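Local coordinates for protein NDP-rhamnosyltransferase (Saccharopolyspora spinosa, PDB 3TSA) that belongs to the erythromycin biosynthesis protein CIII-like family of GT-B glycosyltransferases, built of two Rossmann-like domains, at residues G127-L130 / G131-D135; P181-P184 / S185-A188; D267-D270 / N271-I274. One frame throughout, in Å; residues are numbered along the deposited sequence.

Overall arrangement
The three contacts come in series along the chain and none touches another. Interactions 1 and 2 both lie in the N-terminal half of this two-domain GT-B fold: the first on helix 125-133, between strands 117-121 and 138-141, the second in the loop after strand 177-180, all three strands being members of the seven-stranded parallel sheet. Their centres are about 27 Å apart. Interaction 3 lies in the C-terminal half, at strand 272-274 on the edge of the six-stranded parallel sheet, with its centre about 51 Å from that of interaction 1 and on the opposite side of the chain's centre. Interaction 2, between them, touches C-terminal-half helices and so marks where the halves meet.

Interaction 1: residues G127-L130 / G131-D135; sequences GRVL and GGLLD
Val-129 and Leu-133 stand side by side one helical turn apart, their branches pointing the same way, with CG1 of Val-129 4.0 Å from CD2 of Leu-133. Val-129 presents this methyl because CG1 is anti to its backbone N (chi1 173°) and hence beside the carbonyl carbon, on the side where the next turn passes. Leu-133 also leans over the carbonyl to which its own N-H is hydrogen-bonded: its CD1 comes within 3.4 Å of Val-129 O. That same oxygen accepts the N-H of Leu-133, with N and O 3.0 Å apart and the bond practically straight at 177°. Beyond the pair, Leu-160 of helix 151-166 touches Val-129, and Leu-103 of helix 82-113 touches Leu-133.

The second pair, Leu-130 and Leu-134, meets differently. Here the side chains lie at a slant to each other and join through single methyls, CD1 of Leu-130 to CD1 of Leu-134 at 3.6 Å. CG of Leu-134 is anti to its carbonyl carbon (chi1 -67°), which keeps the side chain folded back toward the preceding turn, and its CB packs 3.4 Å from Leu-130 O. Helix 82-113 covers this pair through Tyr-106 and Leu-107 against Leu-130, and Ala-110 against Leu-134.

Beneath the side chains, Gly-127 O and Arg-128 O accept the N-H groups of Gly-131 and Gly-132. Leu-134 N donates to Leu-130 O at 2.9 Å. The regular i to i+4 ladder then gives way: Asp-135 takes a positive phi, and two bonds run back into the last turn, one of them from Asp-135 N to Gly-132 O (3.2 Å). This is a Schellman motif, which here ends the helix of a beta-alpha-beta unit running from strand 117-121 to strand 138-141 in a Rossmann-like domain.

Interaction 2: residues P181-P184 / S185-A188; sequences PCPP and SLQA
Pro-183 and Pro-184 each offer a carbonyl to the backbone three residues on. Leu-186 N donates to Pro-183 O at 2.9 Å, and Gln-187 N donates to Pro-184 O at 3.3 Å, giving two successive i to i+3 backbone bonds. In both bonds the donor sits well above the carbonyl plane, by as much as 70° at Pro-184 O.

Apolar and van der Waals contacts run along the bend. CB of Pro-183 meets CD1 of Leu-186 at 3.9 Å, the two side chains slanting past one another, while SG of Cys-182 lies 4.1 Å from CB of Leu-186. With CG anti to the backbone N and the chain bent at chi2 (57°), the amide of Gln-187 turns one face to Cys-182, whose CB is 3.3 Å from NE2 and whose SG sits over CD at 4.1 Å. The bend follows strand 177-180, next to the edge strand 195-196 of the parallel, Rossmann-like sheet. Across from it are helices of the other GT-B domain: Phe-300 of helix 296-304 touches Cys-182 and Pro-183, and Leu-366 of helix 358-371 touches Leu-186.

The polar contacts centre on the same Gln-187 amide. OE1 accepts from Ala-188 N at 2.9 Å and from Asp-146 N; NE2 donates to Asp-180 OD2 and Gly-144 O, four bonds that fix the amide's rotation. A magnesium ion lies about 5 Å from this side chain.

Interaction 3: residues D267-D270 / N271-I274; sequences DLPD and NARI
Pro-269 to Ala-272 form a type I beta turn, closed by a hydrogen bond from Ala-272 N to Pro-269 O of 3.2 Å, the donor standing 57° above the carbonyl plane. A water braces the turn from a second direction, donating to Pro-269 O at 2.6 Å and to Ala-272 O at 2.7 Å; Pro-269 O thus accepts two bonds.

Within the turn, the amide of Asn-271 swings back to the start of the turn, at Pro-269. Its CG lies between the backbone N and the carbonyl carbon (chi1 60°), which brings OD1 against the CB-CG side of the Pro-269 ring, 3.2 Å from CB. The other end of that amide is held by two acceptors, since ND2 donates to Thr-246 O and Val-251 O.

On the strand side, CD1 of Leu-268 reaches CG1 of Ile-274 at 3.8 Å and CB of Ala-272 at 3.4 Å. The latter is tighter than normal packing, and both Leu-268 torsions lie away from staggered values (chi1 -127°), which leaves the exact methyl position doubtful.

Ala-272 and Ile-274 flank Arg-273, whose CB is directed away from the turn and whose guanidinium makes a cation-pi contact with Trp-211. The turn leads into strand 272-274, an edge strand of its sheet, which pairs in parallel with strand 251-256; Ile-255 there touches Leu-268 and Ala-272, while Thr-246 of helix 236-246 packs on Pro-269 and Ala-272.

Interaction 1: residues G127-L130 / G131-D135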
ATOM      1  N   GLY A 127     -16.265  15.551   6.595  1.00 18.20           N
ATOM      2  CA  GLY A 127     -15.469  15.115   7.752  1.00 17.77           C
ATOM      3  C   GLY A 127     -15.471  16.042   8.964  1.00 17.23           C
ATOM      4  O   GLY A 127     -15.452  15.626  10.122  1.00 18.45           O
ATOM      5  N   ARG A 128     -15.511  17.332   8.692  1.00 17.42           N
ATOM      6  CA  ARG A 128     -15.628  18.323   9.733  1.00 14.91           C
ATOM      7  C   ARG A 128     -17.029  18.288  10.435  1.00 15.62           C
ATOM      8  O   ARG A 128     -17.099  18.402  11.680  1.00 17.85           O
ATOM      9  CB  ARG A 128     -15.337  19.711   9.200  1.00 18.04           C
ATOM     10  CG  ARG A 128     -13.871  19.834   8.745  1.00 17.57           C
ATOM     11  CD  ARG A 128     -13.594  21.202   8.145  1.00 17.72           C
ATOM     12  NE  ARG A 128     -13.617  22.176   9.226  1.00 23.00           N
ATOM     13  CZ  ARG A 128     -13.497  23.496   9.046  1.00 23.35           C
ATOM     14  NH1 ARG A 128     -13.319  23.986   7.820  1.00 23.35           N
ATOM     15  NH2 ARG A 128     -13.533  24.326  10.116  1.00 26.27           N
ATOM     16  N   VAL A 129     -18.095  18.179   9.638  1.00 19.27           N
ATOM     17  CA  VAL A 129     -19.458  17.992  10.174  1.00 18.70           C
ATOM     18  C   VAL A 129     -19.448  16.737  11.047  1.00 19.83           C
ATOM     19  O   VAL A 129     -19.896  16.771  12.196  1.00 18.96           O
ATOM     20  CB  VAL A 129     -20.514  17.966   9.065  1.00 19.33           C
ATOM     21  CG1 VAL A 129     -21.920  17.579   9.649  1.00 20.37           C
ATOM     22  CG2 VAL A 129     -20.574  19.379   8.353  1.00 19.26           C
ATOM     23  N   LEU A 130     -18.947  15.621  10.502  1.00 20.03           N
ATOM     24  CA  LEU A 130     -18.954  14.355  11.233  1.00 19.74           C
ATOM     25  C   LEU A 130     -18.194  14.492  12.561  1.00 19.17           C
ATOM     26  O   LEU A 130     -18.667  14.070  13.608  1.00 19.47           O
ATOM     27  CB  LEU A 130     -18.328  13.256  10.376  1.00 18.62           C
ATOM     28  CG  LEU A 130     -18.461  11.800  10.819  1.00 22.23           C
ATOM     29  CD1 LEU A 130     -19.921  11.501  10.863  1.00 20.28           C
ATOM     30  CD2 LEU A 130     -17.709  10.846   9.816  1.00 21.20           C
ATOM     31  N   GLY A 131     -17.024  15.109  12.523  1.00 19.63           N
ATOM     32  CA  GLY A 131     -16.277  15.354  13.725  1.00 19.06           C
ATOM     33  C   GLY A 131     -17.003  16.154  14.814  1.00 20.78           C
ATOM     34  O   GLY A 131     -16.873  15.829  15.981  1.00 20.95           O
ATOM     35  N   GLY A 132     -17.690  17.220  14.420  1.00 21.59           N
ATOM     36  CA  GLY A 132     -18.504  17.985  15.396  1.00 20.72           C
ATOM     37  C   GLY A 132     -19.650  17.154  15.981  1.00 20.25           C
ATOM     38  O   GLY A 132     -19.824  17.046  17.182  1.00 21.33           O
ATOM     39  N   LEU A 133     -20.425  16.560  15.105  1.00 21.17           N
ATOM     40  CA  LEU A 133     -21.593  15.790  15.518  1.00 22.70           C
ATOM     41  C   LEU A 133     -21.247  14.601  16.378  1.00 23.63           C
ATOM     42  O   LEU A 133     -22.016  14.225  17.276  1.00 24.63           O
ATOM     43  CB  LEU A 133     -22.363  15.382  14.269  1.00 22.77           C
ATOM     44  CG  LEU A 133     -23.460  16.327  13.793  1.00 25.94           C
ATOM     45  CD1 LEU A 133     -22.904  17.741  13.577  1.00 28.23           C
ATOM     46  CD2 LEU A 133     -24.102  15.777  12.444  1.00 25.07           C
ATOM     47  N   LEU A 134     -20.098  13.987  16.125  1.00 23.32           N
ATOM     48  CA  LEU A 134     -19.659  12.838  16.923  1.00 23.10           C
ATOM     49  C   LEU A 134     -18.649  13.131  18.014  1.00 22.63           C
ATOM     50  O   LEU A 134     -18.164  12.213  18.723  1.00 21.01           O
ATOM     51  CB  LEU A 134     -19.135  11.737  15.979  1.00 24.78           C
ATOM     52  CG  LEU A 134     -20.261  11.133  15.093  1.00 25.83           C
ATOM     53  CD1 LEU A 134     -19.716  10.086  14.198  1.00 31.02           C
ATOM     54  CD2 LEU A 134     -21.434  10.528  15.929  1.00 31.21           C
ATOM     55  N   ASP A 135     -18.292  14.391  18.168  1.00 23.67           N
ATOM     56  CA  ASP A 135     -17.236  14.750  19.113  1.00 24.84           C
ATOM     57  C   ASP A 135     -15.953  13.895  18.948  1.00 24.17           C
ATOM     58  O   ASP A 135     -15.409  13.325  19.910  1.00 22.70           O
ATOM     59  CB  ASP A 135     -17.751  14.642  20.586  1.00 25.67           C
ATOM     60  CG  ASP A 135     -16.806  15.323  21.601  1.00 29.87           C
ATOM     61  OD1 ASP A 135     -16.046  16.243  21.240  1.00 30.94           O
ATOM     62  OD2 ASP A 135     -16.832  14.941  22.786  1.00 34.95           O
TER

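Interaction 2: residues P181-P184 / S185-A188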
ATOM      1  N   PRO A 181       1.858  19.257   3.463  1.00 12.40           N
ATOM      2  CA  PRO A 181       3.057  18.818   2.795  1.00 11.81           C
ATOM      3  C   PRO A 181       3.610  19.876   1.786  1.00 11.83           C
ATOM      4  O   PRO A 181       4.640  19.661   1.149  1.00 12.57           O
ATOM      5  CB  PRO A 181       2.563  17.587   2.027  1.00 13.36           C
ATOM      6  CG  PRO A 181       1.123  18.012   1.519  1.00 11.66           C
ATOM      7  CD  PRO A 181       0.601  18.829   2.793  1.00 13.18           C
ATOM      8  N   CYS A 182       2.908  21.004   1.627  1.00 12.03           N
ATOM      9  CA  CYS A 182       3.437  22.014   0.727  1.00 10.80           C
ATOM     10  C   CYS A 182       4.733  22.711   1.216  1.00 12.92           C
ATOM     11  O   CYS A 182       4.824  23.094   2.373  1.00 12.88           O
ATOM     12  CB  CYS A 182       2.319  23.093   0.547  1.00 11.23           C
ATOM     13  SG  CYS A 182       2.711  24.322  -0.740  1.00 13.43           S
ATOM     14  N   PRO A 183       5.747  22.835   0.347  1.00 13.92           N
ATOM     15  CA  PRO A 183       6.919  23.615   0.695  1.00 15.01           C
ATOM     16  C   PRO A 183       6.436  24.976   1.261  1.00 15.39           C
ATOM     17  O   PRO A 183       5.626  25.643   0.635  1.00 13.64           O
ATOM     18  CB  PRO A 183       7.647  23.733  -0.658  1.00 13.77           C
ATOM     19  CG  PRO A 183       7.238  22.470  -1.406  1.00 14.49           C
ATOM     20  CD  PRO A 183       5.803  22.300  -1.040  1.00 15.27           C
ATOM     21  N   PRO A 184       6.835  25.393   2.509  1.00 13.30           N
ATOM     22  CA  PRO A 184       6.215  26.617   3.069  1.00 13.75           C
ATOM     23  C   PRO A 184       6.381  27.846   2.205  1.00 12.53           C
ATOM     24  O   PRO A 184       5.496  28.702   2.217  1.00 12.65           O
ATOM     25  CB  PRO A 184       6.965  26.817   4.390  1.00 14.84           C
ATOM     26  CG  PRO A 184       7.152  25.305   4.846  1.00 13.69           C
ATOM     27  CD  PRO A 184       7.539  24.569   3.526  1.00 14.69           C
ATOM     28  N   SER A 185       7.492  27.952   1.451  1.00 13.01           N
ATOM     29  CA  SER A 185       7.716  29.187   0.634  1.00 12.66           C
ATOM     30  C   SER A 185       6.666  29.242  -0.469  1.00 13.39           C
ATOM     31  O   SER A 185       6.452  30.325  -1.017  1.00 13.35           O
ATOM     32  CB  SER A 185       9.122  29.244  -0.008  1.00 11.98           C
ATOM     33  OG  SER A 185       9.251  28.173  -0.953  1.00 12.23           O
ATOM     34  N   LEU A 186       6.043  28.106  -0.824  1.00 12.73           N
ATOM     35  CA  LEU A 186       5.021  28.115  -1.931  1.00 12.45           C
ATOM     36  C   LEU A 186       3.595  28.144  -1.443  1.00 13.23           C
ATOM     37  O   LEU A 186       2.675  28.243  -2.268  1.00 13.15           O
ATOM     38  CB  LEU A 186       5.150  26.838  -2.791  1.00 10.31           C
ATOM     39  CG  LEU A 186       6.567  26.628  -3.360  1.00 11.06           C
ATOM     40  CD1 LEU A 186       6.575  25.282  -4.035  1.00 13.46           C
ATOM     41  CD2 LEU A 186       6.951  27.756  -4.372  1.00 11.66           C
ATOM     42  N   GLN A 187       3.332  28.091  -0.131  1.00 12.65           N
ATOM     43  CA  GLN A 187       1.949  27.952   0.290  1.00 12.16           C
ATOM     44  C   GLN A 187       1.232  29.289   0.170  1.00 12.77           C
ATOM     45  O   GLN A 187       1.864  30.340   0.322  1.00 13.61           O
ATOM     46  CB  GLN A 187       1.967  27.386   1.741  1.00 11.13           C
ATOM     47  CG  GLN A 187       0.520  27.101   2.378  1.00 11.68           C
ATOM     48  CD  GLN A 187      -0.238  26.150   1.504  1.00 12.68           C
ATOM     49  OE1 GLN A 187      -0.893  26.587   0.571  1.00 13.40           O
ATOM     50  NE2 GLN A 187      -0.190  24.876   1.808  1.00 12.38           N
ATOM     51  N   ALA A 188      -0.080  29.294  -0.163  1.00 12.40           N
ATOM     52  CA  ALA A 188      -0.873  30.493  -0.251  1.00 14.32           C
ATOM     53  C   ALA A 188      -0.748  31.309   1.049  1.00 15.11           C
ATOM     54  O   ALA A 188      -0.816  30.752   2.190  1.00 13.24           O
ATOM     55  CB  ALA A 188      -2.363  30.119  -0.513  1.00 14.04           C
TER

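Interaction 3: residues D267-D270 / N271-I274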
ATOM      1  N   ASP A 267       0.297   9.935 -34.780  1.00 33.92           N
ATOM      2  CA  ASP A 267       1.527  10.234 -35.533  1.00 35.10           C
ATOM      3  C   ASP A 267       2.625  10.718 -34.607  1.00 35.77           C
ATOM      4  O   ASP A 267       3.346  11.664 -34.907  1.00 36.97           O
ATOM      5  CB  ASP A 267       1.295  11.204 -36.722  1.00 35.09           C
ATOM      6  CG  ASP A 267       0.411  10.600 -37.813  1.00 35.50           C
ATOM      7  OD1 ASP A 267       0.062   9.401 -37.789  1.00 34.70           O
ATOM      8  OD2 ASP A 267       0.017  11.355 -38.699  1.00 39.91           O
ATOM      9  N   LEU A 268       2.743  10.021 -33.480  1.00 35.15           N
ATOM     10  CA  LEU A 268       3.734  10.295 -32.476  1.00 35.23           C
ATOM     11  C   LEU A 268       5.125  10.344 -33.135  1.00 33.98           C
ATOM     12  O   LEU A 268       5.492   9.433 -33.864  1.00 33.43           O
ATOM     13  CB  LEU A 268       3.647   9.207 -31.385  1.00 34.89           C
ATOM     14  CG  LEU A 268       3.500   9.550 -29.880  1.00 36.61           C
ATOM     15  CD1 LEU A 268       4.709   8.969 -29.232  1.00 40.41           C
ATOM     16  CD2 LEU A 268       3.384  11.043 -29.625  1.00 36.96           C
ATOM     17  N   PRO A 269       5.896  11.415 -32.894  1.00 33.37           N
ATOM     18  CA  PRO A 269       7.240  11.443 -33.497  1.00 33.06           C
ATOM     19  C   PRO A 269       8.166  10.463 -32.888  1.00 32.48           C
ATOM     20  O   PRO A 269       7.883   9.907 -31.796  1.00 29.34           O
ATOM     21  CB  PRO A 269       7.759  12.838 -33.132  1.00 34.09           C
ATOM     22  CG  PRO A 269       7.025  13.189 -31.957  1.00 33.10           C
ATOM     23  CD  PRO A 269       5.606  12.701 -32.238  1.00 34.76           C
ATOM     24  N   ASP A 270       9.318  10.311 -33.541  1.00 31.25           N
ATOM     25  CA  ASP A 270      10.236   9.275 -33.189  1.00 32.30           C
ATOM     26  C   ASP A 270      10.960   9.693 -31.898  1.00 30.00           C
ATOM     27  O   ASP A 270      11.559   8.856 -31.244  1.00 31.68           O
ATOM     28  CB  ASP A 270      11.225   8.938 -34.359  1.00 33.99           C
ATOM     29  CG  ASP A 270      10.754   9.481 -35.759  1.00 40.15           C
ATOM     30  OD1 ASP A 270      11.379   9.085 -36.780  1.00 45.95           O
ATOM     31  OD2 ASP A 270       9.810  10.340 -35.879  1.00 43.77           O
ATOM     32  N   ASN A 271      10.925  10.995 -31.547  1.00 28.76           N
ATOM     33  CA  ASN A 271      11.552  11.481 -30.262  1.00 26.54           C
ATOM     34  C   ASN A 271      10.533  11.580 -29.089  1.00 27.04           C
ATOM     35  O   ASN A 271      10.733  12.370 -28.161  1.00 26.44           O
ATOM     36  CB  ASN A 271      12.306  12.810 -30.411  1.00 25.49           C
ATOM     37  CG  ASN A 271      11.431  13.975 -30.881  1.00 25.85           C
ATOM     38  OD1 ASN A 271      10.429  13.781 -31.584  1.00 26.85           O
ATOM     39  ND2 ASN A 271      11.793  15.215 -30.450  1.00 25.51           N
ATOM     40  N   ALA A 272       9.472  10.781 -29.168  1.00 26.99           N
ATOM     41  CA  ALA A 272       8.504  10.631 -28.102  1.00 25.12           C
ATOM     42  C   ALA A 272       8.366   9.192 -27.651  1.00 26.78           C
ATOM     43  O   ALA A 272       8.437   8.285 -28.474  1.00 26.98           O
ATOM     44  CB  ALA A 272       7.124  11.215 -28.525  1.00 25.48           C
ATOM     45  N   ARG A 273       8.145   8.965 -26.360  1.00 23.78           N
ATOM     46  CA  ARG A 273       7.815   7.647 -25.868  1.00 25.78           C
ATOM     47  C   ARG A 273       6.560   7.760 -25.015  1.00 26.71           C
ATOM     48  O   ARG A 273       6.474   8.694 -24.235  1.00 25.77           O
ATOM     49  CB  ARG A 273       8.912   7.172 -24.980  1.00 26.36           C
ATOM     50  CG  ARG A 273       8.521   5.902 -24.180  1.00 30.80           C
ATOM     51  CD  ARG A 273       9.593   5.543 -23.175  1.00 32.53           C
ATOM     52  NE  ARG A 273      10.761   5.104 -23.893  1.00 35.67           N
ATOM     53  CZ  ARG A 273      10.939   3.855 -24.346  1.00 36.69           C
ATOM     54  NH1 ARG A 273      10.025   2.907 -24.127  1.00 29.73           N
ATOM     55  NH2 ARG A 273      12.052   3.556 -25.015  1.00 38.84           N
ATOM     56  N   ILE A 274       5.593   6.853 -25.207  1.00 27.34           N
ATOM     57  CA  ILE A 274       4.414   6.755 -24.362  1.00 27.91           C
ATOM     58  C   ILE A 274       4.737   5.833 -23.208  1.00 27.61           C
ATOM     59  O   ILE A 274       5.036   4.655 -23.427  1.00 29.02           O
ATOM     60  CB  ILE A 274       3.124   6.293 -25.137  1.00 29.03           C
ATOM     61  CG1 ILE A 274       2.820   7.202 -26.386  1.00 31.16           C
ATOM     62  CG2 ILE A 274       1.951   6.236 -24.141  1.00 26.73           C
ATOM     63  CD1 ILE A 274       1.638   6.727 -27.366  1.00 30.24           C
TER
HETATM   64  O   HOH W   1       7.780   7.400 -30.962  1.00 41.23           O